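Local coordinates for protein tRNA (Adenine(22)-N(1))-methyltransferase (Mycoplasma capricolum subsp. capricolum, PDB 6QE6) that probably methylates N1 of adenine 22 in tRNA, and binds the cofactor product S-adenosyl-L-homocysteine, at residues I156-W170 / G191-Y205. Residues are numbered along the deposited sequence; the frame is centred on the assembly and turned at random.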
# COMPACT_ATOMS: atom_id res chain seq x y z
N ILE A 156 12.32 -0.92 -1.64
CA ILE A 156 11.18 -1.40 -0.88
C ILE A 156 11.67 -1.53 0.57
O ILE A 156 12.33 -2.51 0.93
CB ILE A 156 10.64 -2.72 -1.45
CG1 ILE A 156 10.13 -2.47 -2.87
CG2 ILE A 156 9.51 -3.24 -0.62
CD1 ILE A 156 9.84 -3.73 -3.68
N LYS A 157 11.38 -0.52 1.38
CA LYS A 157 11.95 -0.46 2.72
C LYS A 157 11.28 -1.43 3.69
O LYS A 157 11.92 -1.90 4.63
CB LYS A 157 11.85 0.96 3.29
CG LYS A 157 12.40 1.10 4.69
CD LYS A 157 12.67 2.56 5.04
CE LYS A 157 12.97 2.76 6.54
NZ LYS A 157 12.86 4.21 6.97
N TYR A 158 9.99 -1.70 3.51
CA TYR A 158 9.26 -2.50 4.47
C TYR A 158 8.03 -3.09 3.79
O TYR A 158 7.36 -2.43 3.00
CB TYR A 158 8.84 -1.70 5.71
CG TYR A 158 8.14 -2.52 6.75
CD1 TYR A 158 8.81 -3.51 7.44
CD2 TYR A 158 6.78 -2.33 7.02
CE1 TYR A 158 8.18 -4.28 8.39
CE2 TYR A 158 6.11 -3.11 7.97
CZ TYR A 158 6.82 -4.08 8.66
OH TYR A 158 6.21 -4.86 9.63
N GLU A 159 7.76 -4.36 4.11
CA GLU A 159 6.54 -5.02 3.71
C GLU A 159 6.03 -5.80 4.90
O GLU A 159 6.81 -6.19 5.78
CB GLU A 159 6.73 -5.99 2.56
CG GLU A 159 7.27 -5.40 1.30
CD GLU A 159 7.21 -6.40 0.15
OE1 GLU A 159 8.29 -6.85 -0.32
OE2 GLU A 159 6.07 -6.74 -0.26
N SER A 160 4.72 -6.01 4.91
CA SER A 160 4.09 -6.91 5.87
C SER A 160 2.71 -7.30 5.36
O SER A 160 2.18 -6.71 4.41
CB SER A 160 4.03 -6.29 7.25
OG SER A 160 2.75 -5.76 7.45
N PHE A 161 2.12 -8.30 6.01
CA PHE A 161 0.89 -8.93 5.54
C PHE A 161 -0.09 -8.94 6.70
O PHE A 161 0.23 -9.46 7.77
CB PHE A 161 1.16 -10.35 5.02
CG PHE A 161 -0.05 -11.02 4.43
CD1 PHE A 161 -0.61 -10.57 3.23
CD2 PHE A 161 -0.64 -12.12 5.06
CE1 PHE A 161 -1.73 -11.19 2.68
CE2 PHE A 161 -1.74 -12.76 4.52
CZ PHE A 161 -2.30 -12.29 3.33
N ILE A 162 -1.28 -8.38 6.47
CA ILE A 162 -2.22 -8.03 7.54
C ILE A 162 -3.58 -8.69 7.29
O ILE A 162 -4.10 -8.65 6.16
CB ILE A 162 -2.38 -6.51 7.65
CG1 ILE A 162 -1.04 -5.85 8.01
CG2 ILE A 162 -3.48 -6.14 8.64
CD1 ILE A 162 -1.06 -4.35 7.81
N TYR A 163 -4.15 -9.27 8.33
CA TYR A 163 -5.53 -9.74 8.31
C TYR A 163 -6.38 -8.81 9.17
O TYR A 163 -6.07 -8.61 10.35
CB TYR A 163 -5.64 -11.18 8.82
CG TYR A 163 -7.07 -11.54 9.11
CD1 TYR A 163 -7.92 -11.97 8.09
CD2 TYR A 163 -7.60 -11.40 10.40
CE1 TYR A 163 -9.25 -12.27 8.34
CE2 TYR A 163 -8.94 -11.69 10.66
CZ TYR A 163 -9.76 -12.13 9.64
OH TYR A 163 -11.08 -12.42 9.91
N GLU A 164 -7.44 -8.25 8.60
CA GLU A 164 -8.40 -7.50 9.41
C GLU A 164 -9.78 -7.55 8.78
O GLU A 164 -9.92 -7.42 7.56
CB GLU A 164 -7.97 -6.03 9.59
CG GLU A 164 -8.98 -5.19 10.39
CD GLU A 164 -8.44 -3.81 10.78
OE1 GLU A 164 -7.56 -3.28 10.08
OE2 GLU A 164 -8.92 -3.26 11.81
N ASP A 165 -10.79 -7.75 9.62
CA ASP A 165 -12.22 -7.75 9.24
C ASP A 165 -12.50 -8.68 8.07
O ASP A 165 -13.13 -8.31 7.08
CB ASP A 165 -12.70 -6.34 8.93
CG ASP A 165 -12.81 -5.45 10.17
OD1 ASP A 165 -12.85 -5.97 11.31
OD2 ASP A 165 -12.87 -4.22 9.99
N ASP A 166 -12.03 -9.92 8.20
CA ASP A 166 -12.25 -10.95 7.18
C ASP A 166 -11.71 -10.52 5.81
O ASP A 166 -12.33 -10.78 4.78
CB ASP A 166 -13.73 -11.33 7.10
CG ASP A 166 -13.95 -12.84 7.15
OD1 ASP A 166 -13.14 -13.59 6.57
OD2 ASP A 166 -14.92 -13.27 7.81
N HIS A 167 -10.55 -9.85 5.80
CA HIS A 167 -9.90 -9.37 4.58
C HIS A 167 -8.39 -9.34 4.79
O HIS A 167 -7.90 -9.08 5.90
CB HIS A 167 -10.37 -7.96 4.19
CG HIS A 167 -11.68 -7.94 3.46
ND1 HIS A 167 -12.89 -7.99 4.11
CD2 HIS A 167 -11.96 -7.84 2.14
CE1 HIS A 167 -13.87 -7.94 3.21
NE2 HIS A 167 -13.33 -7.85 2.01
N TYR A 168 -7.65 -9.56 3.72
CA TYR A 168 -6.20 -9.44 3.76
C TYR A 168 -5.72 -8.15 3.12
O TYR A 168 -6.39 -7.55 2.27
CB TYR A 168 -5.54 -10.65 3.10
CG TYR A 168 -5.81 -11.88 3.90
CD1 TYR A 168 -5.16 -12.09 5.10
CD2 TYR A 168 -6.75 -12.81 3.48
CE1 TYR A 168 -5.42 -13.21 5.87
CE2 TYR A 168 -7.02 -13.94 4.24
CZ TYR A 168 -6.35 -14.13 5.43
OH TYR A 168 -6.60 -15.25 6.19
N TYR A 169 -4.55 -7.71 3.56
CA TYR A 169 -3.98 -6.44 3.15
C TYR A 169 -2.48 -6.57 2.98
O TYR A 169 -1.81 -7.29 3.73
CB TYR A 169 -4.29 -5.35 4.16
CG TYR A 169 -5.76 -5.07 4.29
CD1 TYR A 169 -6.54 -5.76 5.22
CD2 TYR A 169 -6.37 -4.11 3.49
CE1 TYR A 169 -7.86 -5.50 5.34
CE2 TYR A 169 -7.70 -3.84 3.60
CZ TYR A 169 -8.45 -4.55 4.52
OH TYR A 169 -9.79 -4.28 4.63
N TRP A 170 -1.95 -5.84 2.00
CA TRP A 170 -0.55 -5.92 1.62
C TRP A 170 0.05 -4.55 1.89
O TRP A 170 -0.28 -3.56 1.22
CB TRP A 170 -0.40 -6.33 0.16
CG TRP A 170 -0.68 -7.80 -0.17
CD1 TRP A 170 0.26 -8.76 -0.42
CD2 TRP A 170 -1.96 -8.44 -0.33
NE1 TRP A 170 -0.35 -9.96 -0.71
CE2 TRP A 170 -1.71 -9.79 -0.65
CE3 TRP A 170 -3.28 -8.01 -0.21
CZ2 TRP A 170 -2.75 -10.72 -0.87
CZ3 TRP A 170 -4.30 -8.91 -0.43
CH2 TRP A 170 -4.03 -10.26 -0.76
N GLY A 191 6.98 -11.11 -2.36
CA GLY A 191 7.52 -10.33 -1.27
C GLY A 191 8.96 -10.66 -0.92
O GLY A 191 9.31 -11.84 -0.85
N SER A 192 9.81 -9.64 -0.70
CA SER A 192 11.18 -9.86 -0.23
C SER A 192 11.20 -10.81 0.95
O SER A 192 10.48 -10.60 1.93
CB SER A 192 11.84 -8.53 0.16
OG SER A 192 11.52 -7.46 -0.73
N LYS A 193 12.02 -11.87 0.85
CA LYS A 193 12.14 -12.88 1.91
C LYS A 193 12.36 -12.25 3.28
O LYS A 193 11.78 -12.68 4.28
CB LYS A 193 13.30 -13.82 1.62
CG LYS A 193 13.32 -14.43 0.26
CD LYS A 193 14.62 -15.22 0.10
CE LYS A 193 15.69 -14.45 -0.67
NZ LYS A 193 16.37 -15.35 -1.66
N GLN A 194 13.24 -11.25 3.32
CA GLN A 194 13.55 -10.41 4.46
C GLN A 194 12.34 -10.08 5.33
O GLN A 194 12.41 -10.14 6.56
CB GLN A 194 14.22 -9.15 3.93
CG GLN A 194 14.08 -7.95 4.78
CD GLN A 194 14.82 -6.76 4.21
OE1 GLN A 194 14.86 -6.55 2.98
NE2 GLN A 194 15.46 -5.98 5.09
N PHE A 195 11.22 -9.73 4.70
CA PHE A 195 10.04 -9.29 5.43
C PHE A 195 9.07 -10.42 5.76
O PHE A 195 8.19 -10.24 6.61
CB PHE A 195 9.31 -8.19 4.64
CG PHE A 195 10.20 -7.04 4.23
CD1 PHE A 195 10.80 -6.21 5.18
CD2 PHE A 195 10.45 -6.78 2.88
CE1 PHE A 195 11.64 -5.15 4.80
CE2 PHE A 195 11.29 -5.71 2.49
CZ PHE A 195 11.88 -4.90 3.46
N PHE A 196 9.22 -11.59 5.13
CA PHE A 196 8.24 -12.65 5.31
C PHE A 196 8.80 -13.99 5.79
O PHE A 196 8.02 -14.92 5.96
CB PHE A 196 7.44 -12.86 4.02
CG PHE A 196 6.65 -11.65 3.62
CD1 PHE A 196 5.52 -11.28 4.35
CD2 PHE A 196 7.05 -10.85 2.56
CE1 PHE A 196 4.80 -10.13 4.01
CE2 PHE A 196 6.33 -9.71 2.21
CZ PHE A 196 5.20 -9.35 2.94
N ASN A 197 10.11 -14.10 6.05
CA ASN A 197 10.67 -15.32 6.64
C ASN A 197 9.89 -15.75 7.88
O ASN A 197 9.69 -14.95 8.80
CB ASN A 197 12.14 -15.12 7.02
CG ASN A 197 13.07 -15.15 5.84
OD1 ASN A 197 12.94 -16.01 4.96
ND2 ASN A 197 14.02 -14.22 5.81
N LYS A 198 9.49 -17.02 7.90
CA LYS A 198 8.85 -17.64 9.07
C LYS A 198 7.49 -17.03 9.37
O LYS A 198 7.03 -17.08 10.52
CB LYS A 198 9.73 -17.55 10.32
CG LYS A 198 11.21 -17.91 10.11
CD LYS A 198 11.37 -19.38 9.68
CE LYS A 198 12.78 -19.90 9.97
NZ LYS A 198 13.14 -21.03 9.07
N ASN A 199 6.81 -16.46 8.37
CA ASN A 199 5.55 -15.76 8.60
C ASN A 199 4.39 -16.74 8.42
O ASN A 199 3.94 -16.99 7.30
CB ASN A 199 5.42 -14.57 7.66
CG ASN A 199 4.23 -13.69 7.97
OD1 ASN A 199 3.12 -14.19 8.17
ND2 ASN A 199 4.44 -12.38 7.99
N SER A 200 3.89 -17.29 9.53
CA SER A 200 2.85 -18.32 9.45
C SER A 200 1.54 -17.78 8.91
O SER A 200 0.80 -18.52 8.24
CB SER A 200 2.63 -18.97 10.82
OG SER A 200 2.81 -18.04 11.88
N LEU A 201 1.21 -16.51 9.16
CA LEU A 201 -0.01 -15.95 8.58
C LEU A 201 0.06 -15.98 7.05
O LEU A 201 -0.84 -16.51 6.38
CB LEU A 201 -0.24 -14.53 9.10
CG LEU A 201 -1.51 -13.80 8.61
CD1 LEU A 201 -2.78 -14.48 9.14
CD2 LEU A 201 -1.51 -12.33 9.00
N TYR A 202 1.16 -15.45 6.48
CA TYR A 202 1.28 -15.35 5.02
C TYR A 202 1.45 -16.72 4.38
O TYR A 202 0.92 -16.98 3.29
CB TYR A 202 2.46 -14.43 4.67
CG TYR A 202 2.57 -14.05 3.22
CD1 TYR A 202 1.45 -13.70 2.48
CD2 TYR A 202 3.81 -14.03 2.57
CE1 TYR A 202 1.55 -13.36 1.14
CE2 TYR A 202 3.92 -13.68 1.22
CZ TYR A 202 2.78 -13.35 0.52
OH TYR A 202 2.87 -13.00 -0.82
N ILE A 203 2.22 -17.61 5.02
CA ILE A 203 2.35 -18.95 4.48
C ILE A 203 0.99 -19.64 4.45
O ILE A 203 0.62 -20.28 3.46
CB ILE A 203 3.39 -19.76 5.28
CG1 ILE A 203 4.78 -19.17 5.06
CG2 ILE A 203 3.37 -21.21 4.86
CD1 ILE A 203 5.82 -19.69 6.02
N SER A 204 0.21 -19.47 5.51
CA SER A 204 -1.13 -20.05 5.56
C SER A 204 -1.98 -19.55 4.40
O SER A 204 -2.63 -20.34 3.70
CB SER A 204 -1.77 -19.72 6.90
OG SER A 204 -3.04 -20.32 6.96
N TYR A 205 -1.96 -18.23 4.17
CA TYR A 205 -2.68 -17.65 3.04
C TYR A 205 -2.23 -18.26 1.71
O TYR A 205 -3.06 -18.52 0.83
CB TYR A 205 -2.47 -16.14 3.05
CG TYR A 205 -3.08 -15.44 1.86
CD1 TYR A 205 -4.40 -14.98 1.90
CD2 TYR A 205 -2.35 -15.22 0.70
CE1 TYR A 205 -4.97 -14.35 0.83
CE2 TYR A 205 -2.91 -14.59 -0.38
CZ TYR A 205 -4.22 -14.15 -0.31
OH TYR A 205 -4.79 -13.51 -1.39
O HOH W 1 13.24 -4.73 -0.63
O HOH W 2 7.35 -7.93 7.91
O HOH W 3 1.05 -12.17 -2.33
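The edge strand of the methyltransferase's Rossmann-like sheet, 156-163, with the hairpin partner that follows it, 168-170, meets the start of the C-terminal helical region here, and an aromatic cluster of F161, Y168, W170, Y202 and Y205 fills the join. Y205 joins F161, Y168 and W170. With CG of F161 anti to the backbone N (chi1 -176°), its ring meets both Y202 and Y205 of helix 200-205. Y202 presents an edge to the F161 face, CD1 resting over the ring centre, 3.6 Å from F161 CG. The F161 and Y205 rings meet obliquely, F161 CZ coming over the Y205 ring at 3.6 Å from Y205 CG, while L201 CG borders the F161 edge. Y205 also turns an edge onto the face of Y168, with Y205 CE1 3.5 Å from Y168 CD2, and offers its own face to the six-membered ring of W170 in an offset edge-to-face pair, planes at 82°.

Earlier in the strand, F195 lies flat against the backbone: Y158 CA and E159 N sit over one face of its ring, an approach that includes a CH-pi contact from Y158 CA, and the CG of Q194 backs the other. E159 reaches across past F196, whose CZ is 3.7 Å from E159 CB. The extended E159 side chain carries OE1 to the loop after helix 185-190, at G191 and S192, where S192 N donates to OE1 at 3.2 Å, on the syn side but tilted 34° out of the carboxylate plane, while OE2 forms a salt bridge with R146. Together these probably stabilise the negative charge of this buried carboxylate. Water bridges the backbone carbonyls of E159 and F195. Y202 OH hydrogen-bonds F190 O, and another water links this hydroxyl to W170 NE1, from which it accepts at 3.1 Å.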